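Local coordinates for sensor protein (PDB 2X7X) that binds fructose with this periplasmic domain and, as a hybrid two-component sensor, probably relays the signal by histidine kinase phosphotransfer, at residues Tyr120-Leu125 with Ser155-Ile160; Ile131-Gly136 with Gln148-Ala153; Thr141-Arg146 with Tyr193-Arg198. All coordinates share one frame; numbering follows the deposited sequence.

Contact 1 of 3, residues Tyr120-Leu125 with Ser155-Ile160; sequences YIASSL and SKFPDI. With K (potassium ion), chain G.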
loop_
_atom_site.group_PDB
_atom_site.type_symbol
_atom_site.label_atom_id
_atom_site.label_comp_id
_atom_site.label_asym_id
_atom_site.label_seq_id
_atom_site.Cartn_x
_atom_site.Cartn_y
_atom_site.Cartn_z
ATOM N N TYR A 120 -4.545 -13.804 16.668
ATOM C CA TYR A 120 -3.372 -12.967 16.732
ATOM C C TYR A 120 -2.925 -12.723 18.186
ATOM O O TYR A 120 -1.734 -12.796 18.488
ATOM C CB TYR A 120 -3.599 -11.652 15.981
ATOM C CG TYR A 120 -2.442 -10.704 16.128
ATOM C CD1 TYR A 120 -1.442 -10.640 15.165
ATOM C CD2 TYR A 120 -2.331 -9.890 17.264
ATOM C CE1 TYR A 120 -0.361 -9.775 15.324
ATOM C CE2 TYR A 120 -1.267 -9.035 17.429
ATOM C CZ TYR A 120 -0.286 -8.977 16.462
ATOM O OH TYR A 120 0.775 -8.116 16.645
ATOM N N ILE A 121 -3.871 -12.447 19.077
ATOM C CA ILE A 121 -3.559 -12.271 20.477
ATOM C C ILE A 121 -3.032 -13.566 21.129
ATOM O O ILE A 121 -2.055 -13.536 21.899
ATOM C CB ILE A 121 -4.773 -11.723 21.254
ATOM C CG1 ILE A 121 -5.174 -10.331 20.725
ATOM C CG2 ILE A 121 -4.467 -11.657 22.747
ATOM C CD1 ILE A 121 -6.499 -9.788 21.257
ATOM N N ALA A 122 -3.674 -14.697 20.830
ATOM C CA ALA A 122 -3.285 -15.985 21.420
ATOM C C ALA A 122 -1.866 -16.355 21.026
ATOM O O ALA A 122 -1.109 -16.890 21.837
ATOM C CB ALA A 122 -4.264 -17.094 21.024
ATOM N N SER A 123 -1.513 -16.051 19.785
ATOM C CA SER A 123 -0.183 -16.300 19.264
ATOM C C SER A 123 0.843 -15.364 19.923
ATOM O O SER A 123 1.931 -15.789 20.301
ATOM C CB SER A 123 -0.206 -16.162 17.732
ATOM O OG SER A 123 1.076 -15.922 17.182
ATOM N N SER A 124 0.471 -14.097 20.094
ATOM C CA SER A 124 1.361 -13.098 20.654
ATOM C C SER A 124 1.612 -13.295 22.150
ATOM O O SER A 124 2.708 -13.003 22.642
ATOM C CB SER A 124 0.814 -11.700 20.377
ATOM O OG SER A 124 1.604 -10.716 21.019
ATOM N N LEU A 125 0.605 -13.783 22.871
ATOM C CA LEU A 125 0.749 -14.086 24.295
ATOM C C LEU A 125 1.205 -15.534 24.510
ATOM O O LEU A 125 1.202 -16.039 25.639
ATOM C CB LEU A 125 -0.576 -13.862 25.030
ATOM C CG LEU A 125 -1.231 -12.482 25.025
ATOM C CD1 LEU A 125 -2.462 -12.505 25.909
ATOM C CD2 LEU A 125 -0.267 -11.410 25.476
ATOM N N SER A 155 -11.455 -20.005 22.512
ATOM C CA SER A 155 -11.954 -21.211 23.186
ATOM C C SER A 155 -10.962 -22.347 23.014
ATOM O O SER A 155 -10.838 -23.197 23.888
ATOM C CB SER A 155 -13.336 -21.627 22.674
ATOM O OG SER A 155 -13.311 -21.808 21.269
ATOM N N LYS A 156 -10.246 -22.343 21.890
ATOM C CA LYS A 156 -9.180 -23.324 21.633
ATOM C C LYS A 156 -7.906 -23.136 22.477
ATOM O O LYS A 156 -6.950 -23.881 22.295
ATOM C CB LYS A 156 -8.819 -23.376 20.133
ATOM C CG LYS A 156 -9.969 -23.816 19.219
ATOM C CD LYS A 156 -10.548 -25.193 19.637
ATOM C CE LYS A 156 -12.059 -25.336 19.348
ATOM N NZ LYS A 156 -12.359 -25.259 17.874
ATOM N N PHE A 157 -7.882 -22.157 23.385
ATOM C CA PHE A 157 -6.706 -21.920 24.236
ATOM C C PHE A 157 -7.164 -21.782 25.663
ATOM O O PHE A 157 -7.662 -20.718 26.059
ATOM C CB PHE A 157 -5.947 -20.652 23.831
ATOM C CG PHE A 157 -5.419 -20.678 22.422
ATOM C CD1 PHE A 157 -6.240 -20.310 21.341
ATOM C CD2 PHE A 157 -4.101 -21.060 22.169
ATOM C CE1 PHE A 157 -5.759 -20.331 20.033
ATOM C CE2 PHE A 157 -3.597 -21.074 20.857
ATOM C CZ PHE A 157 -4.432 -20.711 19.784
ATOM N N PRO A 158 -7.021 -22.853 26.450
ATOM C CA PRO A 158 -7.586 -22.830 27.801
ATOM C C PRO A 158 -6.927 -21.826 28.764
ATOM O O PRO A 158 -7.459 -21.597 29.863
ATOM C CB PRO A 158 -7.428 -24.282 28.292
ATOM C CG PRO A 158 -6.402 -24.898 27.409
ATOM C CD PRO A 158 -6.460 -24.169 26.088
ATOM N N ASP A 159 -5.803 -21.223 28.369
ATOM C CA ASP A 159 -5.127 -20.257 29.245
ATOM C C ASP A 159 -5.122 -18.830 28.733
ATOM O O ASP A 159 -4.470 -17.950 29.311
ATOM C CB ASP A 159 -3.724 -20.723 29.593
ATOM C CG ASP A 159 -3.738 -21.963 30.457
ATOM O OD1 ASP A 159 -4.383 -21.916 31.543
ATOM O OD2 ASP A 159 -3.121 -22.981 30.035
ATOM N N ILE A 160 -5.828 -18.613 27.630
ATOM C CA ILE A 160 -6.208 -17.276 27.217
ATOM C C ILE A 160 -7.587 -17.049 27.820
ATOM O O ILE A 160 -8.507 -17.822 27.544
ATOM C CB ILE A 160 -6.291 -17.150 25.672
ATOM C CG1 ILE A 160 -4.912 -17.306 25.017
ATOM C CG2 ILE A 160 -6.967 -15.841 25.269
ATOM C CD1 ILE A 160 -3.889 -16.310 25.464
HETATM K K K G . -10.180 -19.739 26.690
HETATM O O HOH W 1 -12.512 -18.417 26.733
HETATM O O HOH W 2 -10.580 -22.637 26.185
#
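With CG anti to its carbonyl carbon (chi1 -60°), Phe157 turns one face of its ring to Ala122, and the same choice at Ile160 (chi1 -67°) sets CG1 beside the backbone N, turned to the helix. The methyl CB of Ala122 stands 3.7 Å from the centroid of the Phe157 ring and only 10° off the ring normal, a CH-pi contact in which all six ring carbons lie at nearly equal reach. Ile160 touches the same methyl: its CG1 lies 4.1 Å from Ala122 CB. Farther along, Ile160 CD1 comes to 4.1 Å from Leu125 CD1, the two branched chains crossing at a slant where the helix has just ended.

The apolar faces are borne on a type I beta turn from Phe157 to Ile160, closed by the bond from Ile160 N to Phe157 O. That turn also serves a potassium ion, bound by Phe157 O at 2.8 Å and Ile160 O at 2.7 Å; two waters and the carbonyl Ile154 O are its other ligands. The side chains of Phe157 and Ile160 thus meet the helix while their carbonyl oxygens hold the metal.

Helix 110-124 is in this way packed against the turn that leads into strand 159-167, and Ile121 and Ile160 both also touch Ile131 of the adjoining strand 128-135.

Contact 2 of 3, residues Ile131-Gly136 with Gln148-Ala153; sequences IVELTG and QGFMAA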
loop_
_atom_site.group_PDB
_atom_site.type_symbol
_atom_site.label_atom_id
_atom_site.label_comp_id
_atom_site.label_asym_id
_atom_site.label_seq_id
_atom_site.Cartn_x
_atom_site.Cartn_y
_atom_site.Cartn_z
ATOM N N ILE A 131 -7.192 -11.098 28.852
ATOM C CA ILE A 131 -7.641 -10.134 27.851
ATOM C C ILE A 131 -8.834 -9.350 28.390
ATOM O O ILE A 131 -9.714 -9.928 29.051
ATOM C CB ILE A 131 -8.107 -10.830 26.534
ATOM C CG1 ILE A 131 -7.096 -11.870 26.063
ATOM C CG2 ILE A 131 -8.387 -9.802 25.430
ATOM C CD1 ILE A 131 -7.549 -12.636 24.803
ATOM N N VAL A 132 -8.866 -8.048 28.115
ATOM C CA VAL A 132 -10.091 -7.278 28.293
ATOM C C VAL A 132 -10.619 -6.853 26.914
ATOM O O VAL A 132 -9.817 -6.584 26.005
ATOM C CB VAL A 132 -9.914 -6.079 29.278
ATOM C CG1 VAL A 132 -9.590 -6.586 30.667
ATOM C CG2 VAL A 132 -8.825 -5.110 28.822
ATOM N N GLU A 133 -11.951 -6.821 26.760
ATOM C CA GLU A 133 -12.623 -6.471 25.498
ATOM C C GLU A 133 -13.440 -5.207 25.640
ATOM O O GLU A 133 -14.203 -5.060 26.579
ATOM C CB GLU A 133 -13.543 -7.601 25.028
ATOM C CG GLU A 133 -14.126 -7.413 23.624
ATOM C CD GLU A 133 -15.020 -8.566 23.157
ATOM O OE1 GLU A 133 -15.576 -9.296 24.004
ATOM O OE2 GLU A 133 -15.205 -8.737 21.933
ATOM N N LEU A 134 -13.281 -4.295 24.688
ATOM C CA LEU A 134 -14.069 -3.076 24.621
ATOM C C LEU A 134 -14.829 -3.070 23.291
ATOM O O LEU A 134 -14.254 -2.904 22.217
ATOM C CB LEU A 134 -13.159 -1.852 24.790
ATOM C CG LEU A 134 -12.435 -1.727 26.150
ATOM C CD1 LEU A 134 -11.175 -0.875 26.086
ATOM C CD2 LEU A 134 -13.346 -1.178 27.232
ATOM N N THR A 135 -16.132 -3.270 23.370
ATOM C CA THR A 135 -16.941 -3.533 22.175
ATOM C C THR A 135 -17.546 -2.273 21.561
ATOM O O THR A 135 -17.663 -1.236 22.212
ATOM C CB THR A 135 -18.099 -4.532 22.497
ATOM O OG1 THR A 135 -19.209 -3.843 23.092
ATOM C CG2 THR A 135 -17.629 -5.598 23.457
ATOM N N GLY A 136 -17.964 -2.381 20.308
ATOM C CA GLY A 136 -18.860 -1.383 19.706
ATOM C C GLY A 136 -20.243 -1.501 20.314
ATOM O O GLY A 136 -20.493 -2.372 21.150
ATOM N N GLN A 148 -18.268 -12.648 18.944
ATOM C CA GLN A 148 -18.519 -14.083 18.773
ATOM C C GLN A 148 -17.294 -14.790 18.186
ATOM O O GLN A 148 -16.888 -15.858 18.666
ATOM C CB GLN A 148 -19.727 -14.321 17.867
ATOM C CG GLN A 148 -21.073 -14.069 18.493
ATOM C CD GLN A 148 -22.184 -13.795 17.452
ATOM O OE1 GLN A 148 -23.211 -13.194 17.777
ATOM N NE2 GLN A 148 -21.975 -14.229 16.196
ATOM N N GLY A 149 -16.718 -14.176 17.151
ATOM C CA GLY A 149 -15.600 -14.743 16.408
ATOM C C GLY A 149 -14.388 -14.804 17.294
ATOM O O GLY A 149 -13.623 -15.759 17.254
ATOM N N PHE A 150 -14.236 -13.782 18.118
ATOM C CA PHE A 150 -13.137 -13.719 19.055
ATOM C C PHE A 150 -13.267 -14.780 20.141
ATOM O O PHE A 150 -12.263 -15.366 20.547
ATOM C CB PHE A 150 -13.089 -12.325 19.667
ATOM C CG PHE A 150 -12.300 -12.237 20.926
ATOM C CD1 PHE A 150 -10.917 -12.274 20.894
ATOM C CD2 PHE A 150 -12.945 -12.099 22.142
ATOM C CE1 PHE A 150 -10.187 -12.173 22.052
ATOM C CE2 PHE A 150 -12.223 -12.012 23.317
ATOM C CZ PHE A 150 -10.843 -12.047 23.276
ATOM N N MET A 151 -14.492 -15.004 20.621
ATOM C CA MET A 151 -14.744 -16.066 21.598
ATOM C C MET A 151 -14.514 -17.446 20.983
ATOM O O MET A 151 -13.997 -18.353 21.650
ATOM C CB MET A 151 -16.151 -15.985 22.196
ATOM C CG MET A 151 -16.384 -14.774 23.117
ATOM S SD MET A 151 -15.118 -14.485 24.388
ATOM C CE MET A 151 -15.758 -15.411 25.781
ATOM N N ALA A 152 -14.861 -17.596 19.707
ATOM C CA ALA A 152 -14.686 -18.885 19.043
ATOM C C ALA A 152 -13.203 -19.260 18.986
ATOM O O ALA A 152 -12.827 -20.393 19.291
ATOM C CB ALA A 152 -15.309 -18.876 17.643
ATOM N N ALA A 153 -12.377 -18.287 18.611
ATOM C CA ALA A 153 -10.942 -18.466 18.490
ATOM C C ALA A 153 -10.299 -18.803 19.819
ATOM O O ALA A 153 -9.548 -19.768 19.909
ATOM C CB ALA A 153 -10.290 -17.214 17.895
#
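The carboxylate of Glu133 is gripped at both oxygens, OE2 by a hydrogen bond with His195 NE2 and OE1 by one with His147 ND1, while OE2 also lies 4.1 Å from Phe150 CD2. These two bonds probably satisfy a buried acid and limit its rotation. With CG anti to the backbone N (chi1 -172°) and the chain extended beyond it, Glu133 reaches out from its strand and slides past the phenylalanine, which runs the other way. The approach to the ring is oblique, the carboxylate and ring planes standing 54° apart.

Ile131 supplies the apolar half of the contact. Its CD1 meets the rim of the Phe150 ring, in the ring plane, 3.7 Å from CZ, and its CG2 touches that same carbon at 4.0 Å. The two side chains come from opposite directions, and the ring bridges helix and strand, whose nearest CA atoms, those of Glu133 and Phe150, are 9.7 Å apart. Tyr193, on the next strand, meets the Phe150 ring with the planes again steeply inclined.

Replacing Phe150 by an alanine is likely to open a gap between helix and strand, leaving Ile131 CD1 and the Tyr193 ring without their aromatic partner.

At the strand's end, Thr135 OG1 donates to Gly136 O at 2.8 Å, a local bond between neighbouring residues where the strand runs out into loop. Strand 128-135, helix 141-155 and the parallel neighbour strand 159-167 form a beta-alpha-beta crossover, the repeating unit of the periplasmic binding protein fold, and Phe150 fills the seam between the helix and the sheet.

Contact 3 of 3, residues Thr141-Arg146 with Tyr193-Arg198; sequences TPAMER and YAHNDR. With FRU (beta-D-fructofuranose), chain E.
The first turn and a half of helix 141-155 lies against the place where strand 191-194 gives way to loop, Ala143 and His195 bringing their CA atoms to 6.9 Å. Tyr193 OH donates to Arg146 O at 2.8 Å, from above the carbonyl plane, 41° out of it. Over the face of the His195 ring sits Arg146 CB, 3.7 Å from the centroid in a CH-pi contact, while Ala143 CB lies at the ring's edge.

From there the extended Arg146 chain carries its guanidinium to the sugar, whose O4 lies at the group's edge and accepts from NH1 at 3.0 Å and NH2 at 3.1 Å. Asn110 bonds NE and Tyr245 makes a cation-pi contact, so the group is held from several sides. The loop takes the next hydroxyls along the sugar: Asn196 ND2 donates to fructose O3 at 2.8 Å, and Arg198 NH2 gives O2 a nearly straight bond (2.7 Å, 170°).

These segments give part of one lobe's share of the sugar site, which Asp17, Arg20, Asp94 and Arg95 complete from the other lobe. Backbone bonds join Tyr193 to strand 128-135 and Ala194 to strand 217-220, and Tyr193 touches Val117 of helix 110-124.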
loop_
_atom_site.group_PDB
_atom_site.type_symbol
_atom_site.label_atom_id
_atom_site.label_comp_id
_atom_site.label_asym_id
_atom_site.label_seq_id
_atom_site.Cartn_x
_atom_site.Cartn_y
_atom_site.Cartn_z
ATOM N N THR A 141 -24.488 -5.198 14.425
ATOM C CA THR A 141 -24.014 -6.532 14.036
ATOM C C THR A 141 -22.483 -6.678 14.014
ATOM O O THR A 141 -21.979 -7.781 14.270
ATOM C CB THR A 141 -24.674 -7.108 12.729
ATOM O OG1 THR A 141 -24.297 -6.338 11.578
ATOM C CG2 THR A 141 -26.196 -7.151 12.856
ATOM N N PRO A 142 -21.736 -5.579 13.733
ATOM C CA PRO A 142 -20.299 -5.805 13.840
ATOM C C PRO A 142 -19.845 -6.050 15.283
ATOM O O PRO A 142 -19.064 -6.958 15.505
ATOM C CB PRO A 142 -19.693 -4.543 13.229
ATOM C CG PRO A 142 -20.749 -4.043 12.311
ATOM C CD PRO A 142 -22.030 -4.319 13.027
ATOM N N ALA A 143 -20.358 -5.305 16.262
ATOM C CA ALA A 143 -19.978 -5.573 17.668
ATOM C C ALA A 143 -20.304 -7.015 18.100
ATOM O O ALA A 143 -19.491 -7.667 18.757
ATOM C CB ALA A 143 -20.621 -4.582 18.621
ATOM N N MET A 144 -21.491 -7.492 17.733
ATOM C CA MET A 144 -21.918 -8.849 18.029
ATOM C C MET A 144 -20.913 -9.862 17.487
ATOM O O MET A 144 -20.384 -10.693 18.236
ATOM C CB MET A 144 -23.289 -9.132 17.401
ATOM C CG MET A 144 -24.488 -8.550 18.137
ATOM S SD MET A 144 -26.021 -8.616 17.145
ATOM C CE MET A 144 -27.037 -7.588 18.207
ATOM N N GLU A 145 -20.669 -9.785 16.174
ATOM C CA GLU A 145 -19.808 -10.729 15.483
ATOM C C GLU A 145 -18.348 -10.577 15.910
ATOM O O GLU A 145 -17.693 -11.580 16.220
ATOM C CB GLU A 145 -19.986 -10.627 13.973
ATOM C CG GLU A 145 -21.293 -11.210 13.503
ATOM C CD GLU A 145 -21.713 -10.756 12.113
ATOM O OE1 GLU A 145 -20.835 -10.505 11.245
ATOM O OE2 GLU A 145 -22.948 -10.656 11.890
ATOM N N ARG A 146 -17.836 -9.351 15.975
ATOM C CA ARG A 146 -16.493 -9.148 16.517
ATOM C C ARG A 146 -16.291 -9.849 17.862
ATOM O O ARG A 146 -15.189 -10.301 18.172
ATOM C CB ARG A 146 -16.127 -7.665 16.586
ATOM C CG ARG A 146 -15.697 -7.126 15.233
ATOM C CD ARG A 146 -15.778 -5.614 15.140
ATOM N NE ARG A 146 -15.805 -5.187 13.747
ATOM C CZ ARG A 146 -15.617 -3.937 13.316
ATOM N NH1 ARG A 146 -15.354 -2.952 14.178
ATOM N NH2 ARG A 146 -15.714 -3.671 12.008
ATOM N N TYR A 193 -8.444 -5.904 23.543
ATOM C CA TYR A 193 -9.098 -6.064 22.251
ATOM C C TYR A 193 -10.111 -4.956 22.135
ATOM O O TYR A 193 -11.101 -4.947 22.867
ATOM C CB TYR A 193 -9.804 -7.412 22.180
ATOM C CG TYR A 193 -10.673 -7.659 20.953
ATOM C CD1 TYR A 193 -10.496 -6.933 19.754
ATOM C CD2 TYR A 193 -11.649 -8.659 20.983
ATOM C CE1 TYR A 193 -11.288 -7.190 18.634
ATOM C CE2 TYR A 193 -12.443 -8.924 19.879
ATOM C CZ TYR A 193 -12.267 -8.201 18.712
ATOM O OH TYR A 193 -13.077 -8.504 17.640
ATOM N N ALA A 194 -9.860 -4.022 21.220
ATOM C CA ALA A 194 -10.751 -2.894 20.989
ATOM C C ALA A 194 -11.424 -3.085 19.642
ATOM O O ALA A 194 -10.756 -3.405 18.657
ATOM C CB ALA A 194 -9.953 -1.604 21.009
ATOM N N HIS A 195 -12.739 -2.889 19.589
ATOM C CA HIS A 195 -13.510 -3.151 18.359
ATOM C C HIS A 195 -13.245 -2.152 17.238
ATOM O O HIS A 195 -13.536 -2.437 16.081
ATOM C CB HIS A 195 -15.017 -3.267 18.644
ATOM C CG HIS A 195 -15.430 -4.582 19.247
ATOM N ND1 HIS A 195 -16.730 -5.052 19.187
ATOM C CD2 HIS A 195 -14.718 -5.526 19.908
ATOM C CE1 HIS A 195 -16.799 -6.225 19.790
ATOM N NE2 HIS A 195 -15.593 -6.530 20.244
ATOM N N ASN A 196 -12.704 -0.982 17.561
ATOM C CA ASN A 196 -12.170 -0.130 16.504
ATOM C C ASN A 196 -10.964 0.690 16.920
ATOM O O ASN A 196 -10.569 0.681 18.089
ATOM C CB ASN A 196 -13.254 0.733 15.835
ATOM C CG ASN A 196 -13.707 1.919 16.692
ATOM O OD1 ASN A 196 -13.259 2.136 17.836
ATOM N ND2 ASN A 196 -14.609 2.707 16.121
ATOM N N ASP A 197 -10.401 1.407 15.950
ATOM C CA ASP A 197 -9.193 2.213 16.133
ATOM C C ASP A 197 -9.493 3.549 16.777
ATOM O O ASP A 197 -8.614 4.406 16.820
ATOM C CB ASP A 197 -8.510 2.471 14.788
ATOM C CG ASP A 197 -7.993 1.208 14.132
ATOM O OD1 ASP A 197 -7.774 0.188 14.822
ATOM O OD2 ASP A 197 -7.792 1.233 12.907
ATOM N N ARG A 198 -10.729 3.754 17.231
ATOM C CA ARG A 198 -11.062 4.925 18.041
ATOM C C ARG A 198 -11.174 4.498 19.517
ATOM O O ARG A 198 -10.701 5.193 20.420
ATOM C CB ARG A 198 -12.345 5.589 17.558
ATOM C CG ARG A 198 -12.220 6.297 16.194
ATOM C CD ARG A 198 -13.460 7.179 15.853
ATOM N NE ARG A 198 -14.759 6.482 15.996
ATOM C CZ ARG A 198 -15.240 5.583 15.134
ATOM N NH1 ARG A 198 -14.546 5.220 14.053
ATOM N NH2 ARG A 198 -16.417 5.025 15.373
HETATM C C1 FRU E . -17.343 3.602 11.572
HETATM C C2 FRU E . -17.228 2.470 12.578
HETATM C C3 FRU E . -15.896 1.735 12.466
HETATM C C4 FRU E . -16.306 0.294 12.698
HETATM C C5 FRU E . -17.635 0.246 11.956
HETATM C C6 FRU E . -18.590 -0.861 12.398
HETATM O O1 FRU E . -18.415 4.465 11.942
HETATM O O2 FRU E . -17.448 3.004 13.888
HETATM O O3 FRU E . -14.909 2.218 13.390
HETATM O O4 FRU E . -15.345 -0.646 12.205
HETATM O O5 FRU E . -18.230 1.505 12.283
HETATM O O6 FRU E . -19.745 -0.870 11.536
#

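After the strands of the first sheet, from 8-13 to 104-108, the chain enters helix 110-124 and then strand 128-135, helix 141-155, strand 159-167 and, after another helix, strand 191-194. Contact 1 closes the loop from 120-125 to 155-160, and contact 2, joining 131-136 to 148-153, is nested inside it. Contact 3 starts within both loops at 141-146 but ends beyond them at 193-198, so it crosses each. Ile131 of contact 2 also packs on Ile121 and Ile160 of contact 1, and Val132 O with Tyr193 N joins contacts 2 and 3 across neighbouring strands. Together they tie one sheet and its covering helices from a potassium site to the fructose pocket.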